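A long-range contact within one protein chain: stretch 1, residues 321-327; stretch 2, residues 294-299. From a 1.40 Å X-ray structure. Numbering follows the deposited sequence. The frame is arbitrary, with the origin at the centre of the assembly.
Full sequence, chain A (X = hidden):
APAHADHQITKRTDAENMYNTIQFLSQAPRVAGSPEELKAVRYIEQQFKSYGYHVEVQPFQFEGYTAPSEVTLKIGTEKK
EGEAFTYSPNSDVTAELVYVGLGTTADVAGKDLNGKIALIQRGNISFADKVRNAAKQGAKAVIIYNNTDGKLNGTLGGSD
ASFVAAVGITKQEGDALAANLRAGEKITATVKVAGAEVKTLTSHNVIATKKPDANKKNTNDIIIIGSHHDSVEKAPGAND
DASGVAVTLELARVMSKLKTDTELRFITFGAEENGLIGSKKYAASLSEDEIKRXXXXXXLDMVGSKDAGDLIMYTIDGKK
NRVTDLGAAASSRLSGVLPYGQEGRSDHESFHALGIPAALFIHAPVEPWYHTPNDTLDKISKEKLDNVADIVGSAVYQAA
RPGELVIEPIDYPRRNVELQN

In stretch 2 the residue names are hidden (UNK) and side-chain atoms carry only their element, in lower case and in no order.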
# COMPACT_ATOMS: atom_id res chain seq x y z
N ASN A 321 12.21 8.96 23.78
CA ASN A 321 13.09 8.78 22.62
C ASN A 321 13.73 10.10 22.26
O ASN A 321 13.59 11.07 23.02
CB ASN A 321 12.36 8.16 21.42
CG ASN A 321 11.16 8.98 20.99
OD1 ASN A 321 11.28 10.20 20.93
ND2 ASN A 321 10.00 8.33 20.70
N ARG A 322 14.47 10.19 21.18
CA ARG A 322 15.17 11.43 20.90
C ARG A 322 14.20 12.62 20.72
O ARG A 322 14.51 13.71 21.08
CB ARG A 322 16.05 11.25 19.68
CG ARG A 322 16.87 12.56 19.30
CD ARG A 322 17.69 12.42 18.05
NE ARG A 322 18.71 11.40 18.20
CZ ARG A 322 18.67 10.23 17.62
NH1 ARG A 322 17.68 9.87 16.85
NH2 ARG A 322 19.63 9.41 17.85
N VAL A 323 13.02 12.34 20.18
CA VAL A 323 12.09 13.48 19.97
C VAL A 323 11.59 13.96 21.36
O VAL A 323 11.45 15.18 21.58
CB VAL A 323 10.90 13.01 19.10
CG1 VAL A 323 9.79 14.11 18.99
CG2 VAL A 323 11.37 12.73 17.70
N THR A 324 11.21 13.05 22.25
CA THR A 324 10.75 13.53 23.57
C THR A 324 11.92 14.15 24.33
O THR A 324 11.69 15.12 25.12
CB THR A 324 10.04 12.50 24.45
OG1 THR A 324 10.99 11.45 24.79
CG2 THR A 324 8.86 11.93 23.70
N ASP A 325 13.17 13.69 24.13
CA ASP A 325 14.30 14.37 24.79
C ASP A 325 14.46 15.80 24.32
O ASP A 325 14.75 16.73 25.12
CB ASP A 325 15.61 13.59 24.54
CG ASP A 325 15.69 12.30 25.27
OD1 ASP A 325 14.98 12.04 26.23
OD2 ASP A 325 16.58 11.49 24.85
N LEU A 326 14.30 16.03 22.99
CA LEU A 326 14.49 17.39 22.43
C LEU A 326 13.29 18.28 22.88
O LEU A 326 13.52 19.43 23.20
CB LEU A 326 14.53 17.36 20.90
CG LEU A 326 15.87 16.84 20.35
CD1 LEU A 326 15.66 16.43 18.82
CD2 LEU A 326 17.10 17.82 20.61
N GLY A 327 12.05 17.70 22.91
CA GLY A 327 10.86 18.46 23.31
C GLY A 327 11.01 18.82 24.79
O GLY A 327 10.75 20.02 25.13
N UNK A 294 16.74 9.27 9.56
CA UNK A 294 15.72 10.15 10.16
C UNK A 294 15.81 10.03 11.68
O UNK A 294 15.49 9.00 12.31
o UNK A 294 14.25 9.90 8.26
c UNK A 294 13.28 10.69 10.29
c UNK A 294 14.35 9.68 9.65
N UNK A 295 16.32 11.12 12.26
CA UNK A 295 16.59 11.14 13.68
C UNK A 295 15.41 11.48 14.56
O UNK A 295 15.43 11.21 15.76
c UNK A 295 19.14 11.60 13.31
c UNK A 295 17.77 12.04 14.06
c UNK A 295 17.40 13.46 13.72
c UNK A 295 18.56 14.48 14.26
N UNK A 296 14.34 11.95 13.92
CA UNK A 296 13.15 12.22 14.71
C UNK A 296 11.99 12.65 13.80
O UNK A 296 12.20 13.30 12.76
N UNK A 297 10.79 12.33 14.25
CA UNK A 297 9.58 12.76 13.58
C UNK A 297 8.70 13.36 14.68
O UNK A 297 8.38 12.72 15.70
c UNK A 297 8.83 11.59 12.85
c UNK A 297 7.57 12.01 12.01
s UNK A 297 6.14 12.08 13.05
c UNK A 297 5.04 12.83 11.85
N UNK A 298 8.39 14.65 14.50
CA UNK A 298 7.51 15.47 15.39
C UNK A 298 6.15 15.56 14.76
O UNK A 298 6.00 16.11 13.71
c UNK A 298 9.46 17.56 17.55
c UNK A 298 11.82 16.59 16.36
c UNK A 298 11.87 17.18 17.60
c UNK A 298 10.67 17.66 18.19
c UNK A 298 10.59 16.48 15.68
c UNK A 298 9.40 16.94 16.25
c UNK A 298 8.06 16.87 15.56
N UNK A 299 5.13 14.99 15.38
CA UNK A 299 3.74 15.08 14.92
C UNK A 299 2.91 16.11 15.70
O UNK A 299 2.96 16.11 16.94
c UNK A 299 3.07 13.71 15.02
n UNK A 299 -0.03 14.03 12.85
c UNK A 299 1.56 13.77 14.71
c UNK A 299 1.23 14.02 13.21
o UNK A 299 2.10 14.12 12.39

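Position 294 carries three side-chain atoms: a first carbon bonded to one oxygen and one further carbon. CA-to-CB points sideways, and the outer carbon stays 7.9 Å from Val-323 CG2. A beta-branched hydroxyl side chain of this size is threonine, Thr-294, whose OG1 is hydrogen-bonded elsewhere in the structure.

Position 295 has four carbons, forked at the first, with one arm two carbons long. That CB lies 3.5 Å from Arg-322 NH1, and the backbone O of 295 accepts a hydrogen bond from the same NH1 (2.8 Å, N-H...acceptor angle 156°). The unequal fork excludes valine, and branching at the first carbon excludes leucine; the residue is isoleucine. Ile-295 has chi1 at 64° (p) and places CG2 over one face of the guanidinium.

Position 296 has no side-chain atoms. Its CA sits 3.5 Å from Val-323 CG2, and the CA atoms of 296 and Val-323, 5.5 Å apart, mark the register of the two segments. The residue is glycine. An ideal CB on Gly-296 would point toward the helix and fall 2.9 Å from Val-323 CG2, a clash; the bare CA is what leaves room for that methyl.

Position 297 shows an unbranched chain of two carbons, a sulfur and a terminal carbon. CA-to-CB points away from stretch 1, and CB, the nearest side-chain atom, is 5.6 Å from Val-323 CG2. Contact is through the backbone: N lies 3.5 Å from Val-323 CG2. The sulfur identifies methionine, Met-297.

Position 298 has one carbon followed by a ring of six carbons with no hydroxyl. Although CA-to-CB points sideways, the ring comes nearer the helix, a ring carbon lying 3.7 Å from Val-323 CG1. This is phenylalanine, Phe-298. Val-323 CG1 stands 3.7 Å from the ring centroid, 10° off the normal, a CH-pi contact over the face. Leu-326 CD1 instead meets the edge, 4.1 Å from Phe-298 CZ.

Position 299 has three carbons, the third bearing one oxygen and one nitrogen. CA-to-CB points sideways and the end leads away; even CB, the nearest atom, is 7.8 Å from Val-323 CG1. The amide makes it glutamine, Gln-299.

The contact works by packing the first turn or so of the helix across the strand at 66°, with 8.1 Å between axes. Asn-321 caps the helix, its OD1 accepting from Thr-324 N at 3.1 Å and, weakly, from Val-323 N at 2.9 Å. Val-323 is the pivot, with CG2 against the glycine backbone and CG1 over the aromatic face, while Arg-322 adds the cross-stretch hydrogen bond.

Stretch 2 (294-299) TIGMFQ
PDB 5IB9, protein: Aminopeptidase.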